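Local coordinates for Rubredoxin\:oxygen oxidoreductase (Desulfovibrio gigas, PDB 1E5D), which catalyses the four-electron reduction of one oxygen molecule to two water molecules, using a diiron centre and flavin mononucleotide, at residues Ala37-Asp42 against Ser65-Lys70; Ile257-Met262 against Lys268-Leu273. One frame throughout, in Å; residues are numbered along the deposited sequence.

Interaction 1 (Ala37-Asp42 against Ser65-Lys70); sequences AYLVED and SVIDPK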
ATOM      1  N   ALA A  37      19.715  23.353 -12.160  1.00 16.70           N
ATOM      2  CA  ALA A  37      21.025  23.226 -12.778  1.00 16.24           C
ATOM      3  C   ALA A  37      21.702  24.588 -12.636  1.00 19.25           C
ATOM      4  O   ALA A  37      21.020  25.609 -12.490  1.00 12.22           O
ATOM      5  CB  ALA A  37      20.936  22.779 -14.219  1.00  7.47           C
ATOM      6  N   TYR A  38      23.032  24.584 -12.647  1.00 20.06           N
ATOM      7  CA  TYR A  38      23.739  25.851 -12.455  1.00 15.16           C
ATOM      8  C   TYR A  38      24.761  26.066 -13.562  1.00 19.54           C
ATOM      9  O   TYR A  38      25.659  25.257 -13.789  1.00 17.48           O
ATOM     10  CB  TYR A  38      24.376  25.893 -11.060  1.00 11.95           C
ATOM     11  CG  TYR A  38      23.299  25.750  -9.999  1.00 18.53           C
ATOM     12  CD1 TYR A  38      22.922  24.480  -9.576  1.00 16.87           C
ATOM     13  CD2 TYR A  38      22.658  26.846  -9.444  1.00 18.22           C
ATOM     14  CE1 TYR A  38      21.941  24.319  -8.619  1.00 15.04           C
ATOM     15  CE2 TYR A  38      21.672  26.689  -8.480  1.00 15.14           C
ATOM     16  CZ  TYR A  38      21.321  25.422  -8.076  1.00 13.42           C
ATOM     17  OH  TYR A  38      20.351  25.222  -7.123  1.00 17.60           O
ATOM     18  N   LEU A  39      24.568  27.187 -14.238  1.00 21.46           N
ATOM     19  CA  LEU A  39      25.437  27.686 -15.285  1.00 22.77           C
ATOM     20  C   LEU A  39      26.501  28.616 -14.703  1.00 25.54           C
ATOM     21  O   LEU A  39      26.165  29.645 -14.113  1.00 22.08           O
ATOM     22  CB  LEU A  39      24.604  28.433 -16.327  1.00 16.15           C
ATOM     23  CG  LEU A  39      25.373  28.930 -17.548  1.00 20.99           C
ATOM     24  CD1 LEU A  39      25.921  27.744 -18.328  1.00 16.69           C
ATOM     25  CD2 LEU A  39      24.496  29.814 -18.419  1.00 25.90           C
ATOM     26  N   VAL A  40      27.766  28.253 -14.858  1.00 24.21           N
ATOM     27  CA  VAL A  40      28.861  29.092 -14.386  1.00 25.90           C
ATOM     28  C   VAL A  40      29.683  29.646 -15.549  1.00 27.10           C
ATOM     29  O   VAL A  40      30.340  28.909 -16.288  1.00 30.38           O
ATOM     30  CB  VAL A  40      29.792  28.326 -13.428  1.00 25.53           C
ATOM     31  CG1 VAL A  40      30.919  29.236 -12.965  1.00 40.33           C
ATOM     32  CG2 VAL A  40      29.007  27.775 -12.252  1.00 21.06           C
ATOM     33  N   GLU A  41      29.629  30.970 -15.701  1.00 24.07           N
ATOM     34  CA  GLU A  41      30.382  31.648 -16.745  1.00 23.46           C
ATOM     35  C   GLU A  41      31.843  31.861 -16.358  1.00 21.95           C
ATOM     36  O   GLU A  41      32.101  32.654 -15.453  1.00 32.97           O
ATOM     37  CB  GLU A  41      29.745  33.002 -17.050  1.00 19.51           C
ATOM     38  CG  GLU A  41      28.525  32.870 -17.958  1.00 27.99           C
ATOM     39  CD  GLU A  41      27.920  34.219 -18.288  1.00 39.56           C
ATOM     40  OE1 GLU A  41      27.609  34.985 -17.349  1.00 49.49           O
ATOM     41  OE2 GLU A  41      27.761  34.506 -19.493  1.00 62.75           O
ATOM     42  N   ASP A  42      32.732  31.160 -17.037  1.00 26.99           N
ATOM     43  CA  ASP A  42      34.178  31.292 -16.972  1.00 36.37           C
ATOM     44  C   ASP A  42      34.766  31.166 -18.385  1.00 44.50           C
ATOM     45  O   ASP A  42      34.029  31.142 -19.377  1.00 50.94           O
ATOM     46  CB  ASP A  42      34.815  30.266 -16.045  1.00 39.90           C
ATOM     47  CG  ASP A  42      36.092  30.743 -15.387  1.00 46.16           C
ATOM     48  OD1 ASP A  42      36.696  31.724 -15.867  1.00 58.93           O
ATOM     49  OD2 ASP A  42      36.515  30.139 -14.381  1.00 44.83           O
ATOM     50  N   SER A  65      19.548  32.118 -22.345  1.00 34.35           N
ATOM     51  CA  SER A  65      19.237  33.476 -21.904  1.00 32.72           C
ATOM     52  C   SER A  65      20.507  34.200 -21.465  1.00 32.26           C
ATOM     53  O   SER A  65      20.575  35.422 -21.400  1.00 43.90           O
ATOM     54  CB  SER A  65      18.229  33.472 -20.753  1.00 35.51           C
ATOM     55  OG  SER A  65      18.877  33.239 -19.514  1.00 46.01           O
ATOM     56  N   VAL A  66      21.507  33.382 -21.173  1.00 31.37           N
ATOM     57  CA  VAL A  66      22.800  33.845 -20.705  1.00 35.32           C
ATOM     58  C   VAL A  66      23.853  33.763 -21.804  1.00 35.88           C
ATOM     59  O   VAL A  66      24.708  34.629 -21.948  1.00 55.12           O
ATOM     60  CB  VAL A  66      23.251  32.993 -19.500  1.00 36.13           C
ATOM     61  CG1 VAL A  66      24.621  33.434 -19.013  1.00 24.90           C
ATOM     62  CG2 VAL A  66      22.228  33.067 -18.375  1.00 33.57           C
ATOM     63  N   ILE A  67      23.769  32.689 -22.579  1.00 29.71           N
ATOM     64  CA  ILE A  67      24.810  32.326 -23.519  1.00 25.49           C
ATOM     65  C   ILE A  67      24.342  31.261 -24.492  1.00 27.40           C
ATOM     66  O   ILE A  67      23.434  30.485 -24.187  1.00 36.86           O
ATOM     67  CB  ILE A  67      26.041  31.795 -22.749  1.00 31.33           C
ATOM     68  CG1 ILE A  67      27.336  31.873 -23.552  1.00 37.62           C
ATOM     69  CG2 ILE A  67      25.772  30.383 -22.238  1.00 22.20           C
ATOM     70  CD1 ILE A  67      28.491  31.077 -22.997  1.00 43.98           C
ATOM     71  N   ASP A  68      24.946  31.201 -25.672  1.00 34.75           N
ATOM     72  CA  ASP A  68      24.615  30.140 -26.615  1.00 35.68           C
ATOM     73  C   ASP A  68      25.085  28.804 -26.058  1.00 33.20           C
ATOM     74  O   ASP A  68      26.266  28.669 -25.726  1.00 38.16           O
ATOM     75  CB  ASP A  68      25.255  30.362 -27.989  1.00 37.44           C
ATOM     76  CG  ASP A  68      24.549  29.559 -29.064  1.00 41.85           C
ATOM     77  OD1 ASP A  68      24.619  28.314 -29.059  1.00 44.78           O
ATOM     78  OD2 ASP A  68      23.902  30.185 -29.928  1.00 61.64           O
ATOM     79  N   PRO A  69      24.182  27.841 -25.952  1.00 31.17           N
ATOM     80  CA  PRO A  69      24.535  26.537 -25.378  1.00 33.50           C
ATOM     81  C   PRO A  69      25.796  25.920 -25.974  1.00 35.27           C
ATOM     82  O   PRO A  69      26.502  25.200 -25.263  1.00 36.68           O
ATOM     83  CB  PRO A  69      23.305  25.684 -25.712  1.00 25.24           C
ATOM     84  CG  PRO A  69      22.191  26.675 -25.734  1.00 23.79           C
ATOM     85  CD  PRO A  69      22.773  27.914 -26.357  1.00 26.30           C
ATOM     86  N   LYS A  70      26.107  26.170 -27.240  1.00 39.51           N
ATOM     87  CA  LYS A  70      27.275  25.552 -27.876  1.00 37.23           C
ATOM     88  C   LYS A  70      28.584  26.142 -27.360  1.00 37.28           C
ATOM     89  O   LYS A  70      29.661  25.647 -27.704  1.00 44.65           O
ATOM     90  CB  LYS A  70      27.202  25.678 -29.399  1.00 36.30           C
ATOM     91  CG  LYS A  70      27.839  26.926 -29.971  1.00 40.45           C
ATOM     92  CD  LYS A  70      26.849  27.832 -30.675  1.00 42.20           C
ATOM     93  CE  LYS A  70      27.436  28.548 -31.876  1.00 39.36           C
ATOM     94  NZ  LYS A  70      28.433  29.594 -31.517  1.00 30.76           N
TER
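Leu39 and Val66 reach toward each other, tip to tip, and their meeting is the enclosed part of this contact: Leu39 CD2 lies 3.6 Å from Val66 CB and 3.7 Å from Val66 CG1. Leu39 already points toward residues 65-70, and with CG anti to the backbone N (chi1 -176°) its CD2 methyl reaches Val66. The same methyl, Leu39 CD2, also touches Ile67 CG2 at 4.1 Å, so one carbon of a buried residue packs tightly against both loop residues while the backbones stay well apart, with Leu39 CA and Val66 CA 8.6 Å from each other. No hydrogen bond crosses between the segments; side-chain contact alone joins them.

The more open side is at Glu41, just past the end of the strand. Its chain is extended beyond CG and passes obliquely over Val66, with Glu41 OE2 3.4 Å from Val66 CG1 and Glu41 CD 3.5 Å from the same methyl. Despite this short approach, Glu41 lies against a single methyl without a polar partner across the interface, and Glu41, Val66 and Ile67 are all partly exposed, whereas Leu39 is buried. Glu41 OE1 has a weak hydrogen bond to His11 NE2, which ties the carboxylate back to the neighbouring strand. The two segments bury 177 Å² between them, and the contact joins a strand end to a loop of the metallo-beta-lactamase-like domain, away from the diiron site.

In the fold, strand 33-40 runs between its antiparallel partners 10-17 and 46-48, and Leu39 pairs with His11 through the backbone. Residues 65-70 form the link from helix 56-64 to strand 74-77, and Pro69 packs back on Leu60, Ile63 and Ala64 around that helix's end.

Interaction 2 (Ile257-Met262 against Lys268-Leu273); sequences IFYDSM and KMARVL. With FMN (flavin mononucleotide), chain C.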
ATOM      1  N   ILE A 257       1.128   7.294  16.159  1.00 11.20           N
ATOM      2  CA  ILE A 257       0.344   6.072  16.113  1.00 10.49           C
ATOM      3  C   ILE A 257      -0.186   5.865  14.699  1.00 13.55           C
ATOM      4  O   ILE A 257      -0.890   6.714  14.144  1.00 14.53           O
ATOM      5  CB  ILE A 257      -0.833   6.134  17.096  1.00 13.86           C
ATOM      6  CG1 ILE A 257      -0.426   6.318  18.558  1.00 15.98           C
ATOM      7  CG2 ILE A 257      -1.723   4.915  16.921  1.00 12.84           C
ATOM      8  CD1 ILE A 257      -1.538   6.861  19.436  1.00  8.53           C
ATOM      9  N   PHE A 258       0.141   4.744  14.062  1.00 14.26           N
ATOM     10  CA  PHE A 258      -0.451   4.524  12.737  1.00  6.31           C
ATOM     11  C   PHE A 258      -1.047   3.121  12.738  1.00  8.53           C
ATOM     12  O   PHE A 258      -0.543   2.183  13.339  1.00  8.99           O
ATOM     13  CB  PHE A 258       0.538   4.766  11.624  1.00  7.66           C
ATOM     14  CG  PHE A 258       1.597   3.755  11.278  1.00  7.12           C
ATOM     15  CD1 PHE A 258       1.318   2.699  10.425  1.00  3.22           C
ATOM     16  CD2 PHE A 258       2.881   3.844  11.776  1.00 15.45           C
ATOM     17  CE1 PHE A 258       2.269   1.768  10.062  1.00 11.11           C
ATOM     18  CE2 PHE A 258       3.844   2.914  11.423  1.00 16.95           C
ATOM     19  CZ  PHE A 258       3.549   1.865  10.564  1.00 11.66           C
ATOM     20  N   TYR A 259      -2.177   3.022  12.059  1.00 10.36           N
ATOM     21  CA  TYR A 259      -3.003   1.836  12.075  1.00  9.50           C
ATOM     22  C   TYR A 259      -3.793   1.787  10.772  1.00 17.02           C
ATOM     23  O   TYR A 259      -3.879   2.782  10.055  1.00 16.32           O
ATOM     24  CB  TYR A 259      -3.971   1.873  13.281  1.00  5.22           C
ATOM     25  CG  TYR A 259      -5.148   2.783  12.962  1.00  7.67           C
ATOM     26  CD1 TYR A 259      -4.971   4.163  12.954  1.00  6.25           C
ATOM     27  CD2 TYR A 259      -6.417   2.289  12.666  1.00  9.74           C
ATOM     28  CE1 TYR A 259      -6.022   5.021  12.667  1.00  7.87           C
ATOM     29  CE2 TYR A 259      -7.466   3.136  12.367  1.00 11.71           C
ATOM     30  CZ  TYR A 259      -7.265   4.507  12.369  1.00 12.64           C
ATOM     31  OH  TYR A 259      -8.327   5.328  12.075  1.00 21.62           O
ATOM     32  N   ASP A 260      -4.410   0.643  10.547  1.00  9.03           N
ATOM     33  CA  ASP A 260      -5.507   0.488   9.608  1.00  6.45           C
ATOM     34  C   ASP A 260      -6.533  -0.416  10.283  1.00 11.10           C
ATOM     35  O   ASP A 260      -6.258  -1.021  11.323  1.00 10.67           O
ATOM     36  CB  ASP A 260      -5.052  -0.054   8.267  1.00  5.97           C
ATOM     37  CG  ASP A 260      -6.038   0.260   7.159  1.00  7.96           C
ATOM     38  OD1 ASP A 260      -7.106   0.837   7.462  1.00 15.75           O
ATOM     39  OD2 ASP A 260      -5.759  -0.074   5.996  1.00 11.32           O
ATOM     40  N   SER A 261      -7.730  -0.490   9.720  1.00 12.77           N
ATOM     41  CA  SER A 261      -8.807  -1.210  10.403  1.00 10.42           C
ATOM     42  C   SER A 261      -9.937  -1.503   9.435  1.00 10.11           C
ATOM     43  O   SER A 261     -10.123  -0.763   8.464  1.00 13.84           O
ATOM     44  CB  SER A 261      -9.295  -0.363  11.571  1.00 10.14           C
ATOM     45  OG  SER A 261     -10.339  -1.018  12.270  1.00 15.63           O
ATOM     46  N   MET A 262     -10.696  -2.570   9.664  1.00 11.11           N
ATOM     47  CA  MET A 262     -11.840  -2.800   8.778  1.00 10.93           C
ATOM     48  C   MET A 262     -13.132  -2.412   9.485  1.00  9.74           C
ATOM     49  O   MET A 262     -13.947  -1.715   8.889  1.00 21.94           O
ATOM     50  CB  MET A 262     -11.911  -4.250   8.290  1.00 13.23           C
ATOM     51  CG  MET A 262     -10.591  -4.727   7.704  1.00 15.07           C
ATOM     52  SD  MET A 262     -10.495  -6.510   7.492  1.00 20.60           S
ATOM     53  CE  MET A 262      -9.919  -7.006   9.122  1.00  9.97           C
ATOM     54  N   LYS A 268     -10.628   2.305  17.495  1.00 20.69           N
ATOM     55  CA  LYS A 268     -10.984   2.666  18.862  1.00 20.22           C
ATOM     56  C   LYS A 268      -9.807   2.508  19.820  1.00 19.57           C
ATOM     57  O   LYS A 268      -9.500   3.385  20.626  1.00 29.53           O
ATOM     58  CB  LYS A 268     -12.169   1.817  19.339  1.00 20.95           C
ATOM     59  CG  LYS A 268     -13.469   2.208  18.657  1.00 33.20           C
ATOM     60  CD  LYS A 268     -14.607   1.273  19.015  1.00 42.60           C
ATOM     61  CE  LYS A 268     -15.647   1.216  17.905  1.00 48.86           C
ATOM     62  NZ  LYS A 268     -17.003   0.917  18.445  1.00 67.86           N
ATOM     63  N   MET A 269      -9.136   1.363  19.722  1.00 16.30           N
ATOM     64  CA  MET A 269      -7.899   1.163  20.466  1.00 15.00           C
ATOM     65  C   MET A 269      -6.943   2.309  20.163  1.00 13.64           C
ATOM     66  O   MET A 269      -6.381   2.925  21.067  1.00 18.70           O
ATOM     67  CB  MET A 269      -7.318  -0.207  20.105  1.00 16.85           C
ATOM     68  CG  MET A 269      -8.295  -1.350  20.371  1.00 17.13           C
ATOM     69  SD  MET A 269      -7.684  -2.943  19.789  1.00 19.83           S
ATOM     70  CE  MET A 269      -6.321  -3.218  20.909  1.00 15.67           C
ATOM     71  N   ALA A 270      -6.758   2.638  18.880  1.00 11.10           N
ATOM     72  CA  ALA A 270      -5.868   3.735  18.518  1.00 10.58           C
ATOM     73  C   ALA A 270      -6.312   5.051  19.142  1.00 16.13           C
ATOM     74  O   ALA A 270      -5.504   5.809  19.684  1.00 16.11           O
ATOM     75  CB  ALA A 270      -5.793   3.892  17.009  1.00  3.01           C
ATOM     76  N   ARG A 271      -7.613   5.335  19.069  1.00 13.29           N
ATOM     77  CA  ARG A 271      -8.092   6.595  19.647  1.00 17.48           C
ATOM     78  C   ARG A 271      -7.823   6.621  21.144  1.00 23.32           C
ATOM     79  O   ARG A 271      -7.424   7.631  21.720  1.00 24.44           O
ATOM     80  CB  ARG A 271      -9.580   6.792  19.369  1.00 15.65           C
ATOM     81  CG  ARG A 271      -9.912   6.988  17.893  1.00 15.00           C
ATOM     82  CD  ARG A 271     -11.423   7.021  17.703  1.00 18.98           C
ATOM     83  NE  ARG A 271     -11.969   8.287  18.190  1.00 24.14           N
ATOM     84  CZ  ARG A 271     -11.673   9.454  17.627  1.00 32.75           C
ATOM     85  NH1 ARG A 271     -10.857   9.515  16.581  1.00 37.71           N
ATOM     86  NH2 ARG A 271     -12.201  10.563  18.119  1.00 27.29           N
ATOM     87  N   VAL A 272      -8.027   5.480  21.805  1.00 20.62           N
ATOM     88  CA  VAL A 272      -7.757   5.459  23.238  1.00 23.27           C
ATOM     89  C   VAL A 272      -6.280   5.726  23.505  1.00 18.78           C
ATOM     90  O   VAL A 272      -5.936   6.544  24.357  1.00 23.20           O
ATOM     91  CB  VAL A 272      -8.158   4.128  23.892  1.00 30.83           C
ATOM     92  CG1 VAL A 272      -7.400   3.949  25.199  1.00 29.45           C
ATOM     93  CG2 VAL A 272      -9.663   4.077  24.118  1.00 19.77           C
ATOM     94  N   LEU A 273      -5.424   5.027  22.760  1.00 10.75           N
ATOM     95  CA  LEU A 273      -3.985   5.219  22.892  1.00 13.32           C
ATOM     96  C   LEU A 273      -3.647   6.700  22.763  1.00 18.20           C
ATOM     97  O   LEU A 273      -2.885   7.227  23.571  1.00 29.05           O
ATOM     98  CB  LEU A 273      -3.203   4.411  21.854  1.00 15.09           C
ATOM     99  CG  LEU A 273      -2.960   2.940  22.204  1.00 19.66           C
ATOM    100  CD1 LEU A 273      -2.286   2.192  21.060  1.00 12.08           C
ATOM    101  CD2 LEU A 273      -2.124   2.825  23.473  1.00 17.01           C
TER
HETATM  102  N1  FMN C 403      -9.203 -12.710  12.507  1.00 14.84           N
HETATM  103  C2  FMN C 403      -8.311 -13.658  12.761  1.00 15.12           C
HETATM  104  O2  FMN C 403      -8.123 -14.091  13.866  1.00 23.05           O
HETATM  105  N3  FMN C 403      -7.507 -14.217  11.732  1.00 10.02           N
HETATM  106  C4  FMN C 403      -7.878 -14.080  10.407  1.00  9.16           C
HETATM  107  O4  FMN C 403      -7.139 -14.553   9.564  1.00 18.66           O
HETATM  108  C4A FMN C 403      -8.892 -13.076  10.122  1.00  6.60           C
HETATM  109  N5  FMN C 403      -9.056 -12.607   8.864  1.00 12.63           N
HETATM  110  C5A FMN C 403     -10.221 -11.917   8.625  1.00 10.02           C
HETATM  111  C6  FMN C 403     -10.487 -11.525   7.288  1.00 11.90           C
HETATM  112  C7  FMN C 403     -11.482 -10.624   6.995  1.00  7.99           C
HETATM  113  C7M FMN C 403     -11.546 -10.006   5.624  1.00  7.74           C
HETATM  114  C8  FMN C 403     -12.252 -10.028   8.070  1.00 10.48           C
HETATM  115  C8M FMN C 403     -13.487  -9.216   7.755  1.00  6.61           C
HETATM  116  C9  FMN C 403     -12.127 -10.562   9.362  1.00  7.53           C
HETATM  117  C9A FMN C 403     -10.998 -11.329   9.661  1.00  9.01           C
HETATM  118  N10 FMN C 403     -10.565 -11.592  10.997  1.00 15.14           N
HETATM  119  C10 FMN C 403      -9.606 -12.479  11.240  1.00  8.56           C
HETATM  120  C1' FMN C 403     -11.392 -11.034  12.093  1.00  7.22           C
HETATM  121  C2' FMN C 403     -10.983  -9.572  12.406  1.00  9.86           C
HETATM  122  O2' FMN C 403      -9.624  -9.523  12.822  1.00 13.13           O
HETATM  123  C3' FMN C 403     -11.898  -9.132  13.538  1.00  7.89           C
HETATM  124  O3' FMN C 403     -13.152  -8.822  12.936  1.00 13.96           O
HETATM  125  C4' FMN C 403     -11.358  -7.879  14.232  1.00 13.55           C
HETATM  126  O4' FMN C 403     -12.262  -7.472  15.272  1.00 23.46           O
HETATM  127  C5' FMN C 403     -11.221  -6.805  13.174  1.00  8.25           C
HETATM  128  O5' FMN C 403     -10.690  -5.490  13.850  1.00 17.66           O
HETATM  129  P   FMN C 403     -10.999  -4.121  13.256  1.00 17.45           P
HETATM  130  O1P FMN C 403      -9.935  -3.172  13.812  1.00 10.42           O
HETATM  131  O2P FMN C 403     -11.105  -4.156  11.867  1.00 12.15           O
HETATM  132  O3P FMN C 403     -12.303  -3.671  13.735  1.00 13.85           O
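Strand 257-259 and helix 268-273 run antiparallel, at 177° between their N-to-C directions, with the short axes 9.3 Å apart and Ile257 and Ala270 nearest by CA. They are the first two elements of a beta-alpha-beta unit in the flavodoxin-like domain, whose helix 265-279 lies on the parallel sheet and leads to strand 283-288.

All four touching residues are buried and apolar contacts carry the interface. Ile257 uses both its branches: CG2, anti to the backbone N, approaches Ala270 CB at 4.2 Å, while the other branch ends in CD1, 3.8 Å from Leu273 CB. The isoleucine thus spans positions i and i+3, just under one helical turn. With CG between the backbone N and the carbonyl carbon (chi1 79°), the Tyr259 ring presents a face to the Ala270 methyl, which sits 4.1 Å above its plane, displaced toward the rim. The ring also stacks with Trp288 of the adjoining strand's end. Phe342 of strand 338-345 touches Ile257, Ala270 and Leu273, extending the apolar layer.

Beyond the strand the chain becomes the phosphate-binding loop for the flavin. Asp260 OD1 accepts from Ser261 N from above the carboxylate plane and is also held by Lys290 NZ (salt bridge) and Trp288 NE1 (hydrogen bond). The backbone N atoms of Trp263, Ser265 and Thr266 also bond to FMN, probably at the phosphate, as in flavodoxins. Within 257-262, two bonds grip different phosphate oxygens: Ser261 OG donates to FMN O1P at 2.7 Å, and Met262 N donates to FMN O2P at 2.7 Å with an N-H...O angle of 148°.

Interaction 1 closes before interaction 2 opens, and the two lie on opposite sides of the chain's centre, with contact centres 55 Å apart and nearest atoms about 33 Å apart. They share no sheet or helix: residues 37-42 belong to the seven-stranded mixed sheet of the lactamase-like domain, residues 257-262 to the five-stranded parallel sheet of the flavodoxin-like domain. Each joins a strand to a segment later in its own domain, across 22 residues in one case and 5 in the other. The two contacts are thus well separated within one chain; Met262, however, packs on His24 of the second subunit, consistent with dimerisation bringing FMN near the partner's diiron site.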